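Local coordinates for protein toxin RelG (Mycobacterium tuberculosis, PDB 3G5O) that cleaves RNA as the toxic component of a type II toxin-antitoxin pair, halting bacterial growth until its cognate antitoxin RelF neutralizes it, at residues A65-A70 / R76-I81; G47-E52 / V88-V93; R28-L33 / A39-F44. All coordinates share one frame; numbering follows the deposited sequence. Where two conformers were deposited one is given.

Contact 1 of 3, residues A65-A70 / R76-I81; sequences AGTFSA and RLLYRI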
ATOM      1  N   ALA C  65       4.277   0.384   8.822  1.00 22.79           N
ATOM      2  CA  ALA C  65       5.037   1.457   9.474  1.00 23.55           C
ATOM      3  C   ALA C  65       5.933   0.833  10.540  1.00 22.93           C
ATOM      4  O   ALA C  65       5.529  -0.126  11.182  1.00 24.15           O
ATOM      5  CB  ALA C  65       4.087   2.557  10.089  1.00 23.45           C
ATOM      6  N   GLY C  66       7.146   1.346  10.704  1.00 23.07           N
ATOM      7  CA  GLY C  66       8.099   0.768  11.670  1.00 22.25           C
ATOM      8  C   GLY C  66       9.165  -0.136  11.019  1.00 22.71           C
ATOM      9  O   GLY C  66      10.154  -0.497  11.675  1.00 23.09           O
ATOM     10  N   THR C  67       8.972  -0.484   9.737  1.00 20.61           N
ATOM     11  CA  THR C  67       9.898  -1.350   9.004  1.00 20.60           C
ATOM     12  C   THR C  67      10.531  -0.529   7.892  1.00 20.29           C
ATOM     13  O   THR C  67      10.050   0.576   7.559  1.00 19.63           O
ATOM     14  CB  THR C  67       9.213  -2.640   8.418  1.00 21.00           C
ATOM     15  OG1 THR C  67       8.232  -2.289   7.443  1.00 19.99           O
ATOM     16  CG2 THR C  67       8.554  -3.523   9.526  1.00 22.26           C
ATOM     17  N   PHE C  68      11.641  -1.031   7.358  1.00 18.22           N
ATOM     18  CA  PHE C  68      12.357  -0.369   6.272  1.00 17.42           C
ATOM     19  C   PHE C  68      12.613  -1.397   5.188  1.00 17.85           C
ATOM     20  O   PHE C  68      12.748  -2.600   5.489  1.00 15.67           O
ATOM     21  CB  PHE C  68      13.719   0.154   6.758  1.00 17.26           C
ATOM     22  CG  PHE C  68      13.603   1.261   7.762  1.00 18.20           C
ATOM     23  CD1 PHE C  68      13.761   2.595   7.368  1.00 21.59           C
ATOM     24  CD2 PHE C  68      13.331   0.976   9.105  1.00 18.72           C
ATOM     25  CE1 PHE C  68      13.630   3.641   8.316  1.00 20.03           C
ATOM     26  CE2 PHE C  68      13.191   2.020  10.045  1.00 23.28           C
ATOM     27  CZ  PHE C  68      13.342   3.333   9.651  1.00 20.62           C
ATOM     28  N   SER C  69      12.742  -0.919   3.953  1.00 17.22           N
ATOM     29  CA  SER C  69      13.057  -1.781   2.830  1.00 18.00           C
ATOM     30  C   SER C  69      14.306  -1.256   2.133  1.00 18.76           C
ATOM     31  O   SER C  69      14.355  -0.084   1.740  1.00 18.31           O
ATOM     32  CB  SER C  69      11.889  -1.764   1.850  1.00 18.07           C
ATOM     33  OG  SER C  69      12.168  -2.626   0.751  1.00 21.72           O
ATOM     34  N   ALA C  70      15.311  -2.106   1.954  1.00 17.14           N
ATOM     35  CA  ALA C  70      16.473  -1.682   1.180  1.00 18.26           C
ATOM     36  C   ALA C  70      16.561  -2.575  -0.063  1.00 18.61           C
ATOM     37  O   ALA C  70      16.451  -3.790   0.047  1.00 17.74           O
ATOM     38  CB  ALA C  70      17.766  -1.807   2.019  1.00 17.03           C
ATOM     39  N   ARG C  76      15.603  -7.418  -2.140  1.00 16.24           N
ATOM     40  CA  ARG C  76      15.224  -6.504  -1.080  1.00 16.76           C
ATOM     41  C   ARG C  76      15.304  -7.125   0.293  1.00 16.62           C
ATOM     42  O   ARG C  76      15.003  -8.310   0.480  1.00 16.44           O
ATOM     43  CB  ARG C  76      13.808  -5.961  -1.295  1.00 16.84           C
ATOM     44  CG  ARG C  76      13.683  -4.988  -2.477  1.00 18.45           C
ATOM     45  CD  ARG C  76      12.177  -4.779  -2.745  1.00 22.35           C
ATOM     46  NE  ARG C  76      11.902  -3.604  -3.566  1.00 24.71           N
ATOM     47  CZ  ARG C  76      11.854  -3.601  -4.904  1.00 28.32           C
ATOM     48  NH1 ARG C  76      12.071  -4.725  -5.589  1.00 23.66           N
ATOM     49  NH2 ARG C  76      11.566  -2.466  -5.555  1.00 27.70           N
ATOM     50  N   LEU C  77      15.694  -6.319   1.265  1.00 15.27           N
ATOM     51  CA  LEU C  77      15.649  -6.748   2.653  1.00 15.62           C
ATOM     52  C   LEU C  77      14.636  -5.881   3.341  1.00 16.19           C
ATOM     53  O   LEU C  77      14.605  -4.660   3.103  1.00 15.60           O
ATOM     54  CB  LEU C  77      17.006  -6.515   3.321  1.00 15.15           C
ATOM     55  CG  LEU C  77      18.046  -7.589   3.020  1.00 18.26           C
ATOM     56  CD1 LEU C  77      18.474  -7.446   1.550  1.00 19.40           C
ATOM     57  CD2 LEU C  77      19.284  -7.455   3.873  1.00 15.00           C
ATOM     58  N   LEU C  78      13.848  -6.506   4.201  1.00 16.45           N
ATOM     59  CA  LEU C  78      12.894  -5.817   5.077  1.00 16.94           C
ATOM     60  C   LEU C  78      13.460  -5.857   6.497  1.00 16.88           C
ATOM     61  O   LEU C  78      13.799  -6.927   7.006  1.00 16.68           O
ATOM     62  CB  LEU C  78      11.541  -6.533   5.064  1.00 16.21           C
ATOM     63  CG  LEU C  78      10.393  -5.942   5.911  1.00 18.05           C
ATOM     64  CD1 LEU C  78       9.955  -4.633   5.263  1.00 16.76           C
ATOM     65  CD2 LEU C  78       9.203  -6.937   6.001  1.00 17.01           C
ATOM     66  N   TYR C  79      13.537  -4.720   7.175  1.00 16.58           N
ATOM     67  CA  TYR C  79      14.266  -4.714   8.457  1.00 16.71           C
ATOM     68  C   TYR C  79      13.756  -3.704   9.457  1.00 18.44           C
ATOM     69  O   TYR C  79      12.965  -2.854   9.080  1.00 17.50           O
ATOM     70  CB  TYR C  79      15.773  -4.519   8.255  1.00 16.79           C
ATOM     71  CG  TYR C  79      16.166  -3.294   7.497  1.00 16.50           C
ATOM     72  CD1 TYR C  79      16.634  -2.168   8.171  1.00 17.46           C
ATOM     73  CD2 TYR C  79      16.092  -3.251   6.093  1.00 14.50           C
ATOM     74  CE1 TYR C  79      17.034  -1.009   7.473  1.00 16.18           C
ATOM     75  CE2 TYR C  79      16.476  -2.104   5.385  1.00 16.61           C
ATOM     76  CZ  TYR C  79      16.961  -0.990   6.084  1.00 18.71           C
ATOM     77  OH  TYR C  79      17.354   0.149   5.393  1.00 18.39           O
ATOM     78  N   ARG C  80      14.182  -3.845  10.721  1.00 19.29           N
ATOM     79  CA  ARG C  80      13.888  -2.867  11.748  1.00 21.14           C
ATOM     80  C   ARG C  80      15.215  -2.309  12.242  1.00 22.77           C
ATOM     81  O   ARG C  80      16.248  -2.991  12.170  1.00 21.13           O
ATOM     82  CB  ARG C  80      13.154  -3.534  12.920  1.00 21.68           C
ATOM     83  CG  ARG C  80      11.717  -4.013  12.547  1.00 23.43           C
ATOM     84  CD  ARG C  80      10.933  -4.370  13.822  1.00 27.97           C
ATOM     85  NE  ARG C  80       9.593  -4.925  13.592  1.00 29.06           N
ATOM     86  CZ  ARG C  80       8.516  -4.199  13.338  1.00 28.75           C
ATOM     87  NH1 ARG C  80       8.614  -2.872  13.261  1.00 28.85           N
ATOM     88  NH2 ARG C  80       7.341  -4.795  13.186  1.00 27.15           N
ATOM     89  N   ILE C  81      15.157  -1.072  12.749  1.00 23.85           N
ATOM     90  CA  ILE C  81      16.313  -0.375  13.335  0.50 24.46           C
ATOM     91  C   ILE C  81      16.047  -0.181  14.822  1.00 25.24           C
ATOM     92  O   ILE C  81      14.982   0.335  15.211  1.00 24.91           O
ATOM     93  CB  ILE C  81      16.525   1.033  12.739  0.50 24.33           C
ATOM     94  CG1 ILE C  81      16.529   0.991  11.221  0.50 25.02           C
ATOM     95  CG2 ILE C  81      17.859   1.631  13.204  0.50 23.63           C
ATOM     96  CD1 ILE C  81      17.359  -0.087  10.731  0.50 26.05           C
TER
HETATM   97  O   HOH W   1      12.509  -0.032  12.968  1.00 18.07           O

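Contact 2 of 3, residues G47-E52 / V88-V93; sequences GDLSRE and VVILRV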
ATOM      1  N   GLY C  47      27.681  -5.255   5.516  1.00 22.92           N
ATOM      2  CA  GLY C  47      28.535  -4.185   5.006  1.00 22.85           C
ATOM      3  C   GLY C  47      27.756  -2.889   4.913  1.00 23.29           C
ATOM      4  O   GLY C  47      27.549  -2.229   5.925  1.00 23.19           O
ATOM      5  N   ASP C  48      27.308  -2.526   3.710  1.00 22.23           N
ATOM      6  CA  ASP C  48      26.547  -1.298   3.513  1.00 22.57           C
ATOM      7  C   ASP C  48      25.341  -1.109   4.428  1.00 22.27           C
ATOM      8  O   ASP C  48      25.090   0.012   4.860  1.00 20.79           O
ATOM      9  CB  ASP C  48      26.132  -1.101   2.042  1.00 21.69           C
ATOM     10  CG  ASP C  48      27.336  -0.843   1.124  1.00 26.82           C
ATOM     11  OD1 ASP C  48      28.473  -0.635   1.646  1.00 29.34           O
ATOM     12  OD2 ASP C  48      27.157  -0.871  -0.115  1.00 30.33           O
ATOM     13  N   LEU C  49      24.563  -2.166   4.672  1.00 21.89           N
ATOM     14  CA  LEU C  49      23.376  -2.010   5.518  1.00 22.29           C
ATOM     15  C   LEU C  49      23.731  -1.717   6.981  1.00 22.47           C
ATOM     16  O   LEU C  49      23.097  -0.850   7.655  1.00 22.80           O
ATOM     17  CB  LEU C  49      22.463  -3.229   5.428  1.00 20.68           C
ATOM     18  CG  LEU C  49      21.325  -3.240   6.424  1.00 23.16           C
ATOM     19  CD1 LEU C  49      20.275  -2.177   6.065  1.00 24.31           C
ATOM     20  CD2 LEU C  49      20.715  -4.648   6.509  1.00 20.03           C
ATOM     21  N   SER C  50      24.718  -2.454   7.465  1.00 22.22           N
ATOM     22  CA  SER C  50      25.312  -2.213   8.775  1.00 23.74           C
ATOM     23  C   SER C  50      25.813  -0.778   8.938  1.00 23.93           C
ATOM     24  O   SER C  50      25.538  -0.137   9.958  1.00 24.74           O
ATOM     25  CB  SER C  50      26.497  -3.154   8.961  1.00 23.96           C
ATOM     26  OG  SER C  50      27.079  -2.899  10.200  1.00 23.01           O
ATOM     27  N   ARG C  51      26.561  -0.295   7.956  1.00 24.48           N
ATOM     28  CA  ARG C  51      27.133   1.066   8.025  1.00 25.89           C
ATOM     29  C   ARG C  51      26.127   2.171   7.905  1.00 26.02           C
ATOM     30  O   ARG C  51      26.279   3.210   8.567  1.00 26.99           O
ATOM     31  CB  ARG C  51      28.249   1.297   6.979  1.00 26.28           C
ATOM     32  CG  ARG C  51      29.541   0.537   7.292  1.00 29.06           C
ATOM     33  CD  ARG C  51      30.623   0.761   6.225  1.00 34.58           C
ATOM     34  NE  ARG C  51      30.346   0.070   4.955  1.00 34.43           N
ATOM     35  CZ  ARG C  51      30.737  -1.169   4.634  1.00 33.86           C
ATOM     36  NH1 ARG C  51      31.427  -1.924   5.479  1.00 34.84           N
ATOM     37  NH2 ARG C  51      30.432  -1.667   3.447  1.00 32.44           N
ATOM     38  N   GLU C  52      25.106   2.010   7.059  1.00 25.38           N
ATOM     39  CA  GLU C  52      24.161   3.115   6.861  1.00 26.46           C
ATOM     40  C   GLU C  52      22.724   2.629   6.722  1.00 25.44           C
ATOM     41  O   GLU C  52      22.127   2.762   5.647  1.00 25.28           O
ATOM     42  CB  GLU C  52      24.578   3.999   5.663  1.00 27.79           C
ATOM     43  CG  GLU C  52      25.964   4.719   5.840  1.00 34.61           C
ATOM     44  CD  GLU C  52      25.966   5.908   6.884  1.00 44.64           C
ATOM     45  OE1 GLU C  52      25.205   5.913   7.906  1.00 46.96           O
ATOM     46  OE2 GLU C  52      26.766   6.855   6.676  1.00 49.44           O
ATOM     47  N   VAL C  88      20.339  -3.676  13.848  1.00 21.01           N
ATOM     48  CA  VAL C  88      19.373  -3.826  12.764  1.00 20.19           C
ATOM     49  C   VAL C  88      19.006  -5.293  12.760  1.00 19.27           C
ATOM     50  O   VAL C  88      19.906  -6.135  12.871  1.00 19.05           O
ATOM     51  CB  VAL C  88      20.028  -3.522  11.435  1.00 20.52           C
ATOM     52  CG1 VAL C  88      19.100  -3.969  10.215  1.00 22.18           C
ATOM     53  CG2 VAL C  88      20.402  -2.042  11.376  1.00 20.22           C
ATOM     54  N   VAL C  89      17.706  -5.583  12.614  1.00 18.15           N
ATOM     55  CA  VAL C  89      17.190  -6.934  12.525  1.00 18.31           C
ATOM     56  C   VAL C  89      16.423  -7.130  11.234  1.00 17.58           C
ATOM     57  O   VAL C  89      15.465  -6.407  10.948  1.00 16.74           O
ATOM     58  CB  VAL C  89      16.288  -7.312  13.740  1.00 18.83           C
ATOM     59  CG1 VAL C  89      15.885  -8.785  13.641  1.00 21.07           C
ATOM     60  CG2 VAL C  89      17.045  -7.121  15.069  1.00 21.74           C
ATOM     61  N   ILE C  90      16.901  -8.080  10.423  1.00 17.29           N
ATOM     62  CA  ILE C  90      16.309  -8.402   9.133  0.50 16.42           C
ATOM     63  C   ILE C  90      15.151  -9.358   9.365  1.00 16.91           C
ATOM     64  O   ILE C  90      15.347 -10.426   9.933  1.00 16.72           O
ATOM     65  CB  ILE C  90      17.326  -9.148   8.224  0.50 16.84           C
ATOM     66  CG1 ILE C  90      18.685  -8.439   8.243  0.50 16.43           C
ATOM     67  CG2 ILE C  90      16.772  -9.320   6.785  0.50 14.64           C
ATOM     68  CD1 ILE C  90      18.612  -7.031   7.716  0.50 15.72           C
ATOM     69  N   LEU C  91      13.976  -8.986   8.881  1.00 16.73           N
ATOM     70  CA  LEU C  91      12.741  -9.747   9.013  1.00 16.69           C
ATOM     71  C   LEU C  91      12.526 -10.637   7.802  1.00 16.42           C
ATOM     72  O   LEU C  91      12.078 -11.770   7.961  1.00 17.74           O
ATOM     73  CB  LEU C  91      11.537  -8.775   9.105  1.00 15.37           C
ATOM     74  CG  LEU C  91      11.706  -7.662  10.139  1.00 19.25           C
ATOM     75  CD1 LEU C  91      10.441  -6.848  10.113  1.00 22.91           C
ATOM     76  CD2 LEU C  91      12.042  -8.158  11.628  1.00 18.78           C
ATOM     77  N   ARG C  92      12.853 -10.127   6.616  1.00 17.26           N
ATOM     78  CA  ARG C  92      12.608 -10.832   5.359  1.00 17.44           C
ATOM     79  C   ARG C  92      13.655 -10.477   4.313  1.00 17.87           C
ATOM     80  O   ARG C  92      14.215  -9.350   4.295  1.00 17.39           O
ATOM     81  CB  ARG C  92      11.225 -10.474   4.762  1.00 19.00           C
ATOM     82  CG  ARG C  92       9.965 -10.800   5.639  1.00 20.62           C
ATOM     83  CD  ARG C  92       9.720 -12.324   5.758  1.00 22.61           C
ATOM     84  NE  ARG C  92       9.706 -13.012   4.457  1.00 26.95           N
ATOM     85  CZ  ARG C  92       8.603 -13.153   3.701  1.00 29.53           C
ATOM     86  NH1 ARG C  92       7.435 -12.662   4.098  1.00 24.44           N
ATOM     87  NH2 ARG C  92       8.668 -13.790   2.542  1.00 30.39           N
ATOM     88  N   VAL C  93      13.868 -11.418   3.397  1.00 16.73           N
ATOM     89  CA  VAL C  93      14.704 -11.176   2.203  1.00 16.81           C
ATOM     90  C   VAL C  93      13.900 -11.675   1.003  1.00 16.87           C
ATOM     91  O   VAL C  93      13.292 -12.780   1.036  1.00 16.71           O
ATOM     92  CB  VAL C  93      16.059 -11.937   2.277  1.00 17.48           C
ATOM     93  CG1 VAL C  93      16.913 -11.627   1.023  1.00 17.90           C
ATOM     94  CG2 VAL C  93      16.817 -11.521   3.526  1.00 17.46           C
TER

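Contact 3 of 3, residues R28-L33 / A39-F44; sequences RDLHKL and AAVVEF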
ATOM      1  N   ARG C  28      15.244 -18.406   6.780  1.00 21.11           N
ATOM      2  CA  ARG C  28      14.519 -19.273   5.848  1.00 22.30           C
ATOM      3  C   ARG C  28      14.470 -18.698   4.444  1.00 22.46           C
ATOM      4  O   ARG C  28      14.621 -19.444   3.459  1.00 23.37           O
ATOM      5  CB  ARG C  28      13.096 -19.563   6.329  1.00 23.05           C
ATOM      6  CG  ARG C  28      13.089 -20.607   7.474  1.00 26.89           C
ATOM      7  CD  ARG C  28      11.691 -21.247   7.673  1.00 32.82           C
ATOM      8  NE  ARG C  28      10.582 -20.298   7.680  1.00 35.33           N
ATOM      9  CZ  ARG C  28      10.168 -19.632   8.759  1.00 37.83           C
ATOM     10  NH1 ARG C  28      10.776 -19.791   9.927  1.00 38.50           N
ATOM     11  NH2 ARG C  28       9.149 -18.793   8.670  1.00 39.22           N
ATOM     12  N   ASP C  29      14.270 -17.382   4.351  1.00 21.83           N
ATOM     13  CA  ASP C  29      14.339 -16.673   3.062  1.00 21.30           C
ATOM     14  C   ASP C  29      15.708 -16.807   2.381  1.00 21.20           C
ATOM     15  O   ASP C  29      15.791 -17.021   1.165  1.00 21.73           O
ATOM     16  CB  ASP C  29      14.038 -15.183   3.270  1.00 20.02           C
ATOM     17  CG  ASP C  29      12.578 -14.897   3.474  1.00 22.25           C
ATOM     18  OD1 ASP C  29      11.676 -15.740   3.175  1.00 23.98           O
ATOM     19  OD2 ASP C  29      12.328 -13.783   3.936  1.00 20.17           O
ATOM     20  N   LEU C  30      16.788 -16.665   3.153  1.00 21.79           N
ATOM     21  CA  LEU C  30      18.153 -16.832   2.597  1.00 23.68           C
ATOM     22  C   LEU C  30      18.302 -18.177   1.907  1.00 25.23           C
ATOM     23  O   LEU C  30      18.869 -18.269   0.813  1.00 23.75           O
ATOM     24  CB  LEU C  30      19.245 -16.741   3.684  1.00 22.85           C
ATOM     25  CG  LEU C  30      19.639 -15.371   4.161  1.00 24.39           C
ATOM     26  CD1 LEU C  30      20.765 -15.537   5.210  1.00 25.59           C
ATOM     27  CD2 LEU C  30      20.127 -14.421   3.022  1.00 22.07           C
ATOM     28  N   HIS C  31      17.756 -19.214   2.541  1.00 28.30           N
ATOM     29  CA  HIS C  31      17.736 -20.551   1.939  1.00 31.80           C
ATOM     30  C   HIS C  31      17.076 -20.679   0.578  1.00 32.49           C
ATOM     31  O   HIS C  31      17.374 -21.615  -0.158  1.00 33.81           O
ATOM     32  CB  HIS C  31      17.188 -21.609   2.912  1.00 33.69           C
ATOM     33  CG  HIS C  31      18.270 -22.300   3.674  1.00 37.92           C
ATOM     34  ND1 HIS C  31      19.158 -23.170   3.071  1.00 43.05           N
ATOM     35  CD2 HIS C  31      18.653 -22.212   4.967  1.00 42.94           C
ATOM     36  CE1 HIS C  31      20.029 -23.602   3.963  1.00 43.69           C
ATOM     37  NE2 HIS C  31      19.747 -23.032   5.122  1.00 44.11           N
ATOM     38  N   LYS C  32      16.194 -19.757   0.224  1.00 31.36           N
ATOM     39  CA  LYS C  32      15.562 -19.814  -1.075  1.00 31.46           C
ATOM     40  C   LYS C  32      16.460 -19.315  -2.203  1.00 30.21           C
ATOM     41  O   LYS C  32      16.089 -19.448  -3.371  1.00 30.70           O
ATOM     42  CB  LYS C  32      14.269 -18.979  -1.098  1.00 32.74           C
ATOM     43  CG  LYS C  32      13.242 -19.396  -0.055  1.00 35.54           C
ATOM     44  CD  LYS C  32      11.873 -18.713  -0.272  1.00 40.20           C
ATOM     45  CE  LYS C  32      11.877 -17.265   0.157  1.00 39.50           C
ATOM     46  NZ  LYS C  32      10.567 -16.910   0.789  1.00 38.45           N
ATOM     47  N   LEU C  33      17.579 -18.675  -1.864  1.00 27.37           N
ATOM     48  CA  LEU C  33      18.390 -17.985  -2.869  1.00 24.83           C
ATOM     49  C   LEU C  33      19.502 -18.877  -3.427  1.00 24.60           C
ATOM     50  O   LEU C  33      20.120 -19.639  -2.680  1.00 23.88           O
ATOM     51  CB  LEU C  33      19.050 -16.746  -2.261  1.00 23.70           C
ATOM     52  CG  LEU C  33      18.098 -15.737  -1.633  1.00 24.08           C
ATOM     53  CD1 LEU C  33      18.852 -14.587  -0.917  1.00 19.75           C
ATOM     54  CD2 LEU C  33      17.148 -15.249  -2.730  1.00 23.03           C
ATOM     55  N   ALA C  39      25.170 -14.935  -1.279  1.00 18.95           N
ATOM     56  CA  ALA C  39      26.436 -14.293  -0.865  1.00 18.66           C
ATOM     57  C   ALA C  39      26.368 -12.751  -0.995  1.00 18.69           C
ATOM     58  O   ALA C  39      26.867 -12.040  -0.115  1.00 17.92           O
ATOM     59  CB  ALA C  39      27.625 -14.865  -1.645  1.00 19.56           C
ATOM     60  N   ALA C  40      25.716 -12.246  -2.044  1.00 18.97           N
ATOM     61  CA  ALA C  40      25.572 -10.785  -2.202  1.00 18.90           C
ATOM     62  C   ALA C  40      24.716 -10.171  -1.063  1.00 18.95           C
ATOM     63  O   ALA C  40      25.029  -9.094  -0.539  1.00 18.84           O
ATOM     64  CB  ALA C  40      24.997 -10.409  -3.568  1.00 18.12           C
ATOM     65  N   VAL C  41      23.606 -10.833  -0.754  1.00 18.47           N
ATOM     66  CA  VAL C  41      22.749 -10.404   0.348  1.00 18.46           C
ATOM     67  C   VAL C  41      23.519 -10.356   1.665  1.00 18.42           C
ATOM     68  O   VAL C  41      23.399  -9.395   2.417  1.00 17.95           O
ATOM     69  CB  VAL C  41      21.493 -11.295   0.507  1.00 17.36           C
ATOM     70  CG1 VAL C  41      20.752 -10.959   1.825  1.00 18.10           C
ATOM     71  CG2 VAL C  41      20.557 -11.077  -0.678  1.00 18.34           C
ATOM     72  N   VAL C  42      24.237 -11.433   1.980  1.00 18.17           N
ATOM     73  CA  VAL C  42      25.058 -11.478   3.196  1.00 18.77           C
ATOM     74  C   VAL C  42      26.096 -10.351   3.263  1.00 19.20           C
ATOM     75  O   VAL C  42      26.285  -9.715   4.328  1.00 18.04           O
ATOM     76  CB  VAL C  42      25.721 -12.887   3.388  1.00 19.63           C
ATOM     77  CG1 VAL C  42      26.894 -12.866   4.450  1.00 18.81           C
ATOM     78  CG2 VAL C  42      24.680 -13.905   3.692  1.00 17.58           C
ATOM     79  N   GLU C  43      26.767 -10.082   2.151  1.00 18.64           N
ATOM     80  CA  GLU C  43      27.781  -9.023   2.142  1.00 21.05           C
ATOM     81  C   GLU C  43      27.136  -7.647   2.220  1.00 19.75           C
ATOM     82  O   GLU C  43      27.688  -6.719   2.834  1.00 19.33           O
ATOM     83  CB  GLU C  43      28.703  -9.126   0.919  1.00 22.88           C
ATOM     84  CG  GLU C  43      29.550 -10.418   0.926  1.00 27.83           C
ATOM     85  CD  GLU C  43      30.688 -10.390   1.974  1.00 34.45           C
ATOM     86  OE1 GLU C  43      30.969  -9.299   2.525  1.00 35.81           O
ATOM     87  OE2 GLU C  43      31.323 -11.451   2.222  1.00 35.66           O
ATOM     88  N   PHE C  44      25.944  -7.518   1.649  1.00 18.16           N
ATOM     89  CA  PHE C  44      25.224  -6.247   1.782  1.00 18.96           C
ATOM     90  C   PHE C  44      24.774  -6.072   3.260  1.00 17.97           C
ATOM     91  O   PHE C  44      25.009  -5.039   3.848  1.00 19.28           O
ATOM     92  CB  PHE C  44      23.986  -6.215   0.851  1.00 18.30           C
ATOM     93  CG  PHE C  44      23.100  -5.039   1.078  1.00 19.53           C
ATOM     94  CD1 PHE C  44      23.600  -3.755   0.939  1.00 21.33           C
ATOM     95  CD2 PHE C  44      21.766  -5.215   1.419  1.00 21.39           C
ATOM     96  CE1 PHE C  44      22.786  -2.642   1.160  1.00 24.40           C
ATOM     97  CE2 PHE C  44      20.949  -4.120   1.649  1.00 22.55           C
ATOM     98  CZ  PHE C  44      21.466  -2.833   1.502  1.00 20.68           C
TER

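Contact 1 of 3, residues A65-A70 / R76-I81
Phe68 lays its CB over one face of the Tyr79 ring, a CH-pi contact 3.6 Å from CB to the ring centroid and 18° off the ring normal. The two rings themselves are nearly parallel but slid so far apart that they barely overlap. At the Tyr79 edge, near the plane, CB of Ala70 meets CE2 at 3.6 Å; in the conformer given, CD1 of Ile81 lies in the ring plane. Round the Phe68 ring, the carbonyl O of Tyr79 sits at the edge, while CG1 of that Ile81 conformer comes to 3.7 Å from CE2. Tyr79 holds CG between its backbone N and carbonyl carbon (chi1 56°), which tilts the ring back across the neighbouring strand; its OH then reaches Pro53 O.

The third flat group is the Arg80 guanidinium; over one face, toward the rim, lies CG2 of Thr67, 3.8 Å from NH1. Its NH2 makes a salt bridge to Asp75 of the antitoxin chain. Along the backbone, Phe68 and Tyr79 exchange two bonds, N of each to O of the other, both 2.8 Å, and Ala70 and Leu77 form a second such pair. Between them Ser69 and Leu78 make the non-hydrogen-bonded pair. Where direct pairing ends, water 1 continues it, donating to Gly66 O at 2.7 Å and accepting from Ile81 N.

Ser69 and Leu78 lie on the face that meets the antitoxin, where Ser69 OG bonds to Glu57 and Trp61 of that chain; Phe68, Ala70, Leu77 and Tyr79 lie on the other, with Ala70 and Leu77 reaching Phe44 of helix 35-51. This is an antiparallel beta hairpin, strands 68-72 and 75-82, within the mixed sheet of this RelE-family toxin.

Contact 2 of 3, residues G47-E52 / V88-V93
A helix lying on a beta sheet closes the hydrophobic core here, and the joint is made by Leu49, near the C-terminal end of helix 35-51, against Val88 and Ile90 of strand 87-95. One methyl does all the touching on the helix side. CD2 of Leu49 meets CD1 of Ile90 tip to tip at 3.4 Å, a closeness that is doubtful because Ile90 was modelled in two conformers. The same CD2 lies 4.1 Å from CG1 of Val88, where the two side chains pass at a slant.

The CB of Leu49 is directed at the strand, and with CG anti to the backbone N (chi1 171°) and chi2 at 71° it is CD2 that becomes the touching methyl. The CB of Ile90 does not point at the helix; the end of its chain, CD1, comes nearer and reaches the leucine. Val88 and Ile90, two residues apart on the strand, present their side chains to the same side, and the leucine methyl touches both. No polar bond crosses the contact; it is wholly apolar and buried.

On the outer side of the helix Arg51 NH2 bonds to OD1 of Asp48, 2.9 Å with an angle of 158° at the hydrogen, and the other oxygen, OD2, forms a salt bridge with Arg72. Further along the strand, Leu91 and Arg92 together face Leu78 in a classic beta bulge.

Around the apolar joint, Tyr79 of strand 75-82 touches Leu49, Val88 and Ile90 alike. Val20 of strand 19-23 packs on Val88 and Ile90 from the neighbouring edge strand, and Phe44 touches Leu49 from earlier in helix 35-51.

Contact 3 of 3, residues R28-L33 / A39-F44
Val41 takes a leucine on each of its two methyls: CG1 touches CD2 of Leu30 at 3.7 Å, and CG2 touches CD1 of Leu33 at 3.9 Å. Its chi1 of 170° sets CG1 opposite the backbone N and CG2 opposite the carbonyl carbon, a fork directed at the other segment. The two leucines share one shape. In both, CG stands beside the backbone N, opposite the carbonyl carbon, and the second torsion is close to 180°, yet Leu30 passes Val41 at a slant whereas Leu33 meets it at about a right angle.

The turn between them sets the two leucines side by side. Leu30 to Leu33 forms a type I beta turn, closed by Leu33 N bonding to Leu30 O at 3.0 Å. From within the turn Lys32 reaches back to the helix, and its NZ forms a salt bridge with OD1 of Asp29 at 2.9 Å, coming from above the carboxylate plane. The other oxygen of Asp29, OD2, is gripped by Arg92 NE and by the backbone N of Val93, tying helix 24-30 to strand 87-95.

Leu30 also packs on Phe93 of the antitoxin chain, and Leu33 and Val41 both touch Val93 of the toxin. The arrangement is an alpha-helical hairpin, helices 24-30 and 35-51, packed on the sheet of this RelE-family toxin.

In the fold
From the N terminus, strand 19-23 leads into helix 24-30, and contact 3 closes the first, short loop, the turn into helix 35-51. Contact 2 opens at the end of that same helix and shuts only at strand 87-95, so contact 3 precedes it in series. Inside the long loop it closes lies contact 1, the hairpin of strands 68-72 and 75-82. Contacts 1 and 2 share the sheet, since strands 75-82 and 87-95 are neighbours in it. Helix 35-51 serves contacts 2 and 3 and also packs on the beta hairpin of contact 1, tying the helical hairpin to the sheet.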